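Local coordinates for protein metal transporter CNNM3 (PDB 6DFD) that probably takes part in magnesium efflux across the membrane, with a cyclic nucleotide-binding homology domain that mediates dimerization, at residues D62-P66 with L67-E71; L49-A52 with T53-L57. The protein carries 6 engineered substitutions. All coordinates share one frame; numbering follows the deposited sequence.

In the fold
Contact 2 lies within helix 47-60, and contact 1 in the loop that links this helix to helix 71-78, so the two follow in series beside the strands. Their centres are about 13 Å apart. Both are partly buried: in contact 2 Thr-53, Gln-54 and Leu-50 are buried and Ala-52 and Arg-55 exposed, while in contact 1 Val-63, Phe-64 and Met-69 are buried and the turn residues Pro-66 to Arg-68 exposed. Regular i to i+4 bonds hold contact 2; a carbonyl and a hydroxyl of one serine organise contact 1. They meet at Glu-71 OE2, which pairs with Arg-55 NH1 (salt bridge, 3.0 Å) and Gln-54 NE2, and where Phe-64 CB packs on Leu-57 O.

Contact 1: residues D62-P66 with L67-E71; sequences DVFSP and LRMSE. Engineered in segment 67-71: Met-69 (natural residue Ile).
Ser-65 to Met-69 form a tight turn held by two oxygens of the same serine. The OG of Ser-65 lies anti to its own N (chi1 158°), which brings it beside the next peptide, where it accepts the N-H of Leu-67 at 3.0 Å between Leu-67 N and Ser-65 OG; this i to i+2 bond defines an ST turn. Ser-65 O takes two further N-H groups. Met-69 N reaches Ser-65 O at 2.9 Å, nearly in line with the carbonyl, whereas Arg-68 N comes from above the carbonyl plane, 49° out of it. With Pro-66 and Leu-67 both at helical backbone angles, the chain makes a single helix-like turn.

Outside the turn, the extended Arg-68 chain runs back alongside residues 62-63. Asp-62 O lies over one face of its guanidinium, 3.5 Å from Arg-68 NE, and Val-63 CG1 is 3.8 Å from Arg-68 NH1. Met-69, an engineered selenomethionine where the natural residue is Ile, lies alongside Phe-64 pointing the same way. Met-69 SE is 4.2 Å from Phe-64 CD1, and its line to the ring centroid is 89° off the normal, so this Met-aromatic contact is made at the ring edge. Leu-74 of helix 71-78 touches both residues, and Leu-203 of helix 196-207 packs on Met-69.

A water donates to Phe-64 O at 2.6 Å and to Met-69 O, bridging these carbonyls on the two sides of the turn, while Pro-66 CA makes a 3.2 Å C-H...O contact with Met-69 O. Ser-70 then caps helix 71-78 through its OG and Val-73 N. Thus backbone amides and carbonyls, a single hydroxyl and one water fix the turn, leaving Phe-64 and Met-69 buried against neighbouring helices while Pro-66 and Leu-67 stay on the exposed side.

Contact 2: residues L49-A52 with T53-L57; sequences LLLA and TQRFL
Thr-53 grips Leu-49 O twice, through its backbone N at 2.9 Å and through its hydroxyl, with OG1 2.8 Å from Leu-49 O. The two donors reach that oxygen from opposite faces of the carbonyl plane. The hydroxyl gets there because OG1 stands beside its own backbone N, anti to the carbonyl carbon (chi1 -59°), and so folds back over the preceding turn. With hydroxyl and methyl gone, as in an alanine here, Leu-49 O is likely to lose its second donor and a gap to open against Leu-115 and Phe-135.

Three more i to i+4 bonds continue the alpha-helical pattern of helix 47-60, a flanking helix of the cyclic nucleotide-binding homology domain. Of these, Arg-55 N to Leu-51 O is the straightest, with an N-H...O angle of 175°.

Leu-51 CD1 lies over one face of the Arg-55 guanidinium, 3.7 Å from Arg-55 NE. Leu-51 CD1 also sits 3.7 Å from Gln-54 OE1, the two side chains running side by side. Glu-71 OE2 binds both polar side chains, Arg-55 NH1 by a salt bridge and Gln-54 NE2 by a hydrogen bond. Farther along, Phe-56 packs edge-to-face with Phe-135 and touches Leu-113 of strand 110-114.

Contact 1: residues D62-P66 with L67-E71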
ATOM      1  N   ASP A  62      -9.229   8.353 -11.682  1.00 42.59           N
ATOM      2  CA  ASP A  62      -9.856   8.423 -13.001  1.00 47.94           C
ATOM      3  C   ASP A  62     -11.377   8.309 -12.932  1.00 41.08           C
ATOM      4  O   ASP A  62     -12.088   8.992 -13.679  1.00 38.02           O
ATOM      5  CB  ASP A  62      -9.286   7.328 -13.905  1.00 62.53           C
ATOM      6  CG  ASP A  62      -7.893   7.656 -14.415  1.00 76.97           C
ATOM      7  OD1 ASP A  62      -7.347   8.713 -14.030  1.00 81.50           O
ATOM      8  OD2 ASP A  62      -7.343   6.857 -15.207  1.00 83.19           O
ATOM      9  N   VAL A  63     -11.903   7.431 -12.074  1.00 42.97           N
ATOM     10  CA  VAL A  63     -13.357   7.290 -12.006  1.00 43.39           C
ATOM     11  C   VAL A  63     -14.027   8.569 -11.513  1.00 38.81           C
ATOM     12  O   VAL A  63     -15.239   8.735 -11.691  1.00 39.01           O
ATOM     13  CB  VAL A  63     -13.765   6.101 -11.109  1.00 44.57           C
ATOM     14  CG1 VAL A  63     -13.222   4.798 -11.664  1.00 47.50           C
ATOM     15  CG2 VAL A  63     -13.282   6.298  -9.701  1.00 43.17           C
ATOM     16  N   PHE A  64     -13.276   9.479 -10.896  1.00 36.37           N
ATOM     17  CA  PHE A  64     -13.810  10.756 -10.439  1.00 35.85           C
ATOM     18  C   PHE A  64     -13.405  11.924 -11.330  1.00 36.68           C
ATOM     19  O   PHE A  64     -13.599  13.081 -10.939  1.00 39.53           O
ATOM     20  CB  PHE A  64     -13.364  11.022  -9.004  1.00 35.25           C
ATOM     21  CG  PHE A  64     -14.006  10.107  -8.010  1.00 34.49           C
ATOM     22  CD1 PHE A  64     -15.376  10.146  -7.809  1.00 35.52           C
ATOM     23  CD2 PHE A  64     -13.255   9.197  -7.295  1.00 34.61           C
ATOM     24  CE1 PHE A  64     -15.983   9.303  -6.914  1.00 35.33           C
ATOM     25  CE2 PHE A  64     -13.864   8.342  -6.387  1.00 34.30           C
ATOM     26  CZ  PHE A  64     -15.222   8.402  -6.196  1.00 34.62           C
ATOM     27  N   SER A  65     -12.844  11.650 -12.505  1.00 36.44           N
ATOM     28  CA  SER A  65     -12.461  12.715 -13.425  1.00 38.50           C
ATOM     29  C   SER A  65     -13.654  13.612 -13.759  1.00 40.46           C
ATOM     30  O   SER A  65     -14.788  13.135 -13.875  1.00 43.03           O
ATOM     31  CB  SER A  65     -11.900  12.141 -14.722  1.00 40.97           C
ATOM     32  OG  SER A  65     -12.009  13.102 -15.755  1.00 44.60           O
ATOM     33  N   PRO A  66     -13.421  14.917 -13.946  1.00 39.55           N
ATOM     34  CA  PRO A  66     -14.522  15.812 -14.350  1.00 40.68           C
ATOM     35  C   PRO A  66     -15.167  15.427 -15.661  1.00 43.43           C
ATOM     36  O   PRO A  66     -16.255  15.929 -15.968  1.00 45.92           O
ATOM     37  CB  PRO A  66     -13.839  17.186 -14.444  1.00 42.15           C
ATOM     38  CG  PRO A  66     -12.720  17.090 -13.457  1.00 42.36           C
ATOM     39  CD  PRO A  66     -12.211  15.678 -13.595  1.00 40.57           C
ATOM     40  N   LEU A  67     -14.528  14.570 -16.459  1.00 43.89           N
ATOM     41  CA  LEU A  67     -15.153  14.086 -17.681  1.00 45.65           C
ATOM     42  C   LEU A  67     -16.273  13.100 -17.397  1.00 46.78           C
ATOM     43  O   LEU A  67     -17.136  12.894 -18.259  1.00 50.26           O
ATOM     44  CB  LEU A  67     -14.105  13.428 -18.575  1.00 47.10           C
ATOM     45  CG  LEU A  67     -12.947  14.339 -18.980  1.00 51.05           C
ATOM     46  CD1 LEU A  67     -11.958  13.567 -19.834  1.00 53.31           C
ATOM     47  CD2 LEU A  67     -13.455  15.562 -19.728  1.00 54.88           C
ATOM     48  N   ARG A  68     -16.258  12.479 -16.222  1.00 45.26           N
ATOM     49  CA  ARG A  68     -17.258  11.516 -15.784  1.00 48.49           C
ATOM     50  C   ARG A  68     -18.217  12.098 -14.758  1.00 44.43           C
ATOM     51  O   ARG A  68     -19.426  11.872 -14.842  1.00 44.40           O
ATOM     52  CB  ARG A  68     -16.559  10.290 -15.181  1.00 52.45           C
ATOM     53  CG  ARG A  68     -15.645   9.578 -16.166  1.00 59.40           C
ATOM     54  CD  ARG A  68     -14.886   8.421 -15.534  1.00 65.92           C
ATOM     55  NE  ARG A  68     -13.918   7.865 -16.478  1.00 74.83           N
ATOM     56  CZ  ARG A  68     -13.332   6.676 -16.359  1.00 79.44           C
ATOM     57  NH1 ARG A  68     -13.611   5.882 -15.334  1.00 82.35           N
ATOM     58  NH2 ARG A  68     -12.467   6.277 -17.283  1.00 78.99           N
HETATM   59  N   MSE A  69     -17.691  12.850 -13.801  1.00 41.27           N
HETATM   60  CA  MSE A  69     -18.478  13.421 -12.719  1.00 41.12           C
HETATM   61  C   MSE A  69     -18.081  14.865 -12.506  1.00 39.46           C
HETATM   62  O   MSE A  69     -16.902  15.153 -12.317  1.00 39.97           O
HETATM   63  CB  MSE A  69     -18.258  12.647 -11.422  1.00 43.45           C
HETATM   64  CG  MSE A  69     -19.230  13.046 -10.339  1.00 45.63           C
HETATM   65 SE   MSE A  69     -19.021  11.975  -8.806  0.64 48.94          SE
HETATM   66  CE  MSE A  69     -19.403  10.239  -9.595  1.00 52.49           C
ATOM     67  N   SER A  70     -19.046  15.774 -12.496  1.00 40.47           N
ATOM     68  CA  SER A  70     -18.704  17.176 -12.332  1.00 42.91           C
ATOM     69  C   SER A  70     -18.166  17.412 -10.930  1.00 40.07           C
ATOM     70  O   SER A  70     -18.534  16.728  -9.971  1.00 39.40           O
ATOM     71  CB  SER A  70     -19.911  18.075 -12.601  1.00 47.10           C
ATOM     72  OG  SER A  70     -20.796  18.121 -11.501  1.00 45.17           O
ATOM     73  N   GLU A  71     -17.255  18.377 -10.823  1.00 39.66           N
ATOM     74  CA  GLU A  71     -16.673  18.685  -9.526  1.00 38.92           C
ATOM     75  C   GLU A  71     -17.751  19.098  -8.539  1.00 38.12           C
ATOM     76  O   GLU A  71     -17.671  18.782  -7.350  1.00 36.24           O
ATOM     77  CB  GLU A  71     -15.623  19.784  -9.686  1.00 39.95           C
ATOM     78  CG  GLU A  71     -14.427  19.339 -10.482  1.00 43.53           C
ATOM     79  CD  GLU A  71     -13.265  20.296 -10.355  1.00 48.13           C
ATOM     80  OE1 GLU A  71     -12.960  20.996 -11.336  1.00 50.57           O
ATOM     81  OE2 GLU A  71     -12.650  20.367  -9.264  1.00 48.19           O
TER
HETATM   82  O   HOH W   1     -14.759  15.438 -10.752  1.00 41.82           O

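Contact 2: residues L49-A52 with T53-L57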
ATOM      1  N   LEU A  49     -11.795  20.832   4.184  1.00 27.65           N
ATOM      2  CA  LEU A  49     -11.240  19.493   3.998  1.00 28.17           C
ATOM      3  C   LEU A  49     -12.036  18.715   2.953  1.00 29.74           C
ATOM      4  O   LEU A  49     -11.460  17.990   2.135  1.00 28.48           O
ATOM      5  CB  LEU A  49     -11.207  18.737   5.331  1.00 31.35           C
ATOM      6  CG  LEU A  49     -10.762  17.265   5.307  1.00 33.64           C
ATOM      7  CD1 LEU A  49      -9.352  17.096   4.726  1.00 34.48           C
ATOM      8  CD2 LEU A  49     -10.831  16.664   6.704  1.00 34.50           C
ATOM      9  N   LEU A  50     -13.361  18.845   2.959  1.00 31.52           N
ATOM     10  CA  LEU A  50     -14.134  18.163   1.928  1.00 33.20           C
ATOM     11  C   LEU A  50     -13.863  18.758   0.556  1.00 32.22           C
ATOM     12  O   LEU A  50     -13.834  18.022  -0.436  1.00 32.75           O
ATOM     13  CB  LEU A  50     -15.624  18.208   2.261  1.00 38.38           C
ATOM     14  CG  LEU A  50     -15.980  17.398   3.515  1.00 45.15           C
ATOM     15  CD1 LEU A  50     -17.478  17.456   3.803  1.00 50.53           C
ATOM     16  CD2 LEU A  50     -15.526  15.936   3.410  1.00 45.73           C
ATOM     17  N   LEU A  51     -13.636  20.073   0.480  1.00 31.94           N
ATOM     18  CA  LEU A  51     -13.242  20.678  -0.793  1.00 32.49           C
ATOM     19  C   LEU A  51     -11.885  20.159  -1.254  1.00 31.68           C
ATOM     20  O   LEU A  51     -11.697  19.847  -2.437  1.00 33.29           O
ATOM     21  CB  LEU A  51     -13.211  22.200  -0.654  1.00 33.11           C
ATOM     22  CG  LEU A  51     -12.850  23.007  -1.901  1.00 35.26           C
ATOM     23  CD1 LEU A  51     -13.801  22.705  -3.063  1.00 36.75           C
ATOM     24  CD2 LEU A  51     -12.866  24.504  -1.555  1.00 37.13           C
ATOM     25  N   ALA A  52     -10.915  20.089  -0.344  1.00 30.42           N
ATOM     26  CA  ALA A  52      -9.613  19.527  -0.696  1.00 30.41           C
ATOM     27  C   ALA A  52      -9.754  18.088  -1.165  1.00 29.52           C
ATOM     28  O   ALA A  52      -9.055  17.650  -2.091  1.00 28.69           O
ATOM     29  CB  ALA A  52      -8.672  19.587   0.502  1.00 31.25           C
ATOM     30  N   THR A  53     -10.649  17.339  -0.528  1.00 29.38           N
ATOM     31  CA  THR A  53     -10.868  15.952  -0.909  1.00 29.89           C
ATOM     32  C   THR A  53     -11.448  15.875  -2.317  1.00 31.94           C
ATOM     33  O   THR A  53     -11.031  15.041  -3.129  1.00 31.10           O
ATOM     34  CB  THR A  53     -11.793  15.283   0.103  1.00 30.51           C
ATOM     35  OG1 THR A  53     -11.212  15.340   1.423  1.00 31.57           O
ATOM     36  CG2 THR A  53     -12.042  13.827  -0.272  1.00 31.12           C
ATOM     37  N   GLN A  54     -12.411  16.744  -2.621  1.00 33.07           N
ATOM     38  CA  GLN A  54     -12.992  16.767  -3.962  1.00 33.09           C
ATOM     39  C   GLN A  54     -11.941  17.109  -5.005  1.00 33.94           C
ATOM     40  O   GLN A  54     -11.802  16.397  -6.005  1.00 36.96           O
ATOM     41  CB  GLN A  54     -14.153  17.757  -4.020  1.00 33.89           C
ATOM     42  CG  GLN A  54     -14.763  17.895  -5.407  1.00 35.40           C
ATOM     43  CD  GLN A  54     -14.160  19.036  -6.155  1.00 36.42           C
ATOM     44  OE1 GLN A  54     -14.287  20.187  -5.745  1.00 37.57           O
ATOM     45  NE2 GLN A  54     -13.473  18.735  -7.249  1.00 36.77           N
ATOM     46  N   ARG A  55     -11.170  18.187  -4.789  1.00 32.47           N
ATOM     47  CA  ARG A  55     -10.139  18.541  -5.765  1.00 33.58           C
ATOM     48  C   ARG A  55      -9.162  17.391  -5.962  1.00 32.43           C
ATOM     49  O   ARG A  55      -8.740  17.093  -7.087  1.00 30.93           O
ATOM     50  CB  ARG A  55      -9.357  19.779  -5.318  1.00 38.54           C
ATOM     51  CG  ARG A  55     -10.164  21.012  -4.993  1.00 45.29           C
ATOM     52  CD  ARG A  55     -11.006  21.446  -6.142  1.00 51.19           C
ATOM     53  NE  ARG A  55     -11.445  22.829  -5.977  1.00 51.90           N
ATOM     54  CZ  ARG A  55     -12.496  23.349  -6.596  1.00 53.40           C
ATOM     55  NH1 ARG A  55     -13.225  22.598  -7.413  1.00 55.34           N
ATOM     56  NH2 ARG A  55     -12.821  24.622  -6.399  1.00 53.22           N
ATOM     57  N   PHE A  56      -8.758  16.761  -4.861  1.00 29.25           N
ATOM     58  CA  PHE A  56      -7.819  15.653  -4.944  1.00 30.23           C
ATOM     59  C   PHE A  56      -8.374  14.533  -5.804  1.00 30.64           C
ATOM     60  O   PHE A  56      -7.703  14.052  -6.719  1.00 32.89           O
ATOM     61  CB  PHE A  56      -7.517  15.136  -3.537  1.00 29.60           C
ATOM     62  CG  PHE A  56      -6.616  13.934  -3.510  1.00 31.50           C
ATOM     63  CD1 PHE A  56      -5.252  14.071  -3.657  1.00 33.76           C
ATOM     64  CD2 PHE A  56      -7.134  12.669  -3.324  1.00 33.96           C
ATOM     65  CE1 PHE A  56      -4.417  12.962  -3.614  1.00 35.54           C
ATOM     66  CE2 PHE A  56      -6.301  11.555  -3.284  1.00 34.42           C
ATOM     67  CZ  PHE A  56      -4.945  11.707  -3.423  1.00 34.10           C
ATOM     68  N   LEU A  57      -9.594  14.086  -5.505  1.00 30.41           N
ATOM     69  CA  LEU A  57     -10.162  12.974  -6.255  1.00 33.44           C
ATOM     70  C   LEU A  57     -10.327  13.340  -7.721  1.00 33.26           C
ATOM     71  O   LEU A  57      -9.993  12.547  -8.605  1.00 35.05           O
ATOM     72  CB  LEU A  57     -11.501  12.563  -5.659  1.00 34.41           C
ATOM     73  CG  LEU A  57     -11.455  11.907  -4.280  1.00 34.82           C
ATOM     74  CD1 LEU A  57     -12.874  11.652  -3.826  1.00 35.39           C
ATOM     75  CD2 LEU A  57     -10.661  10.609  -4.326  1.00 34.43           C
TER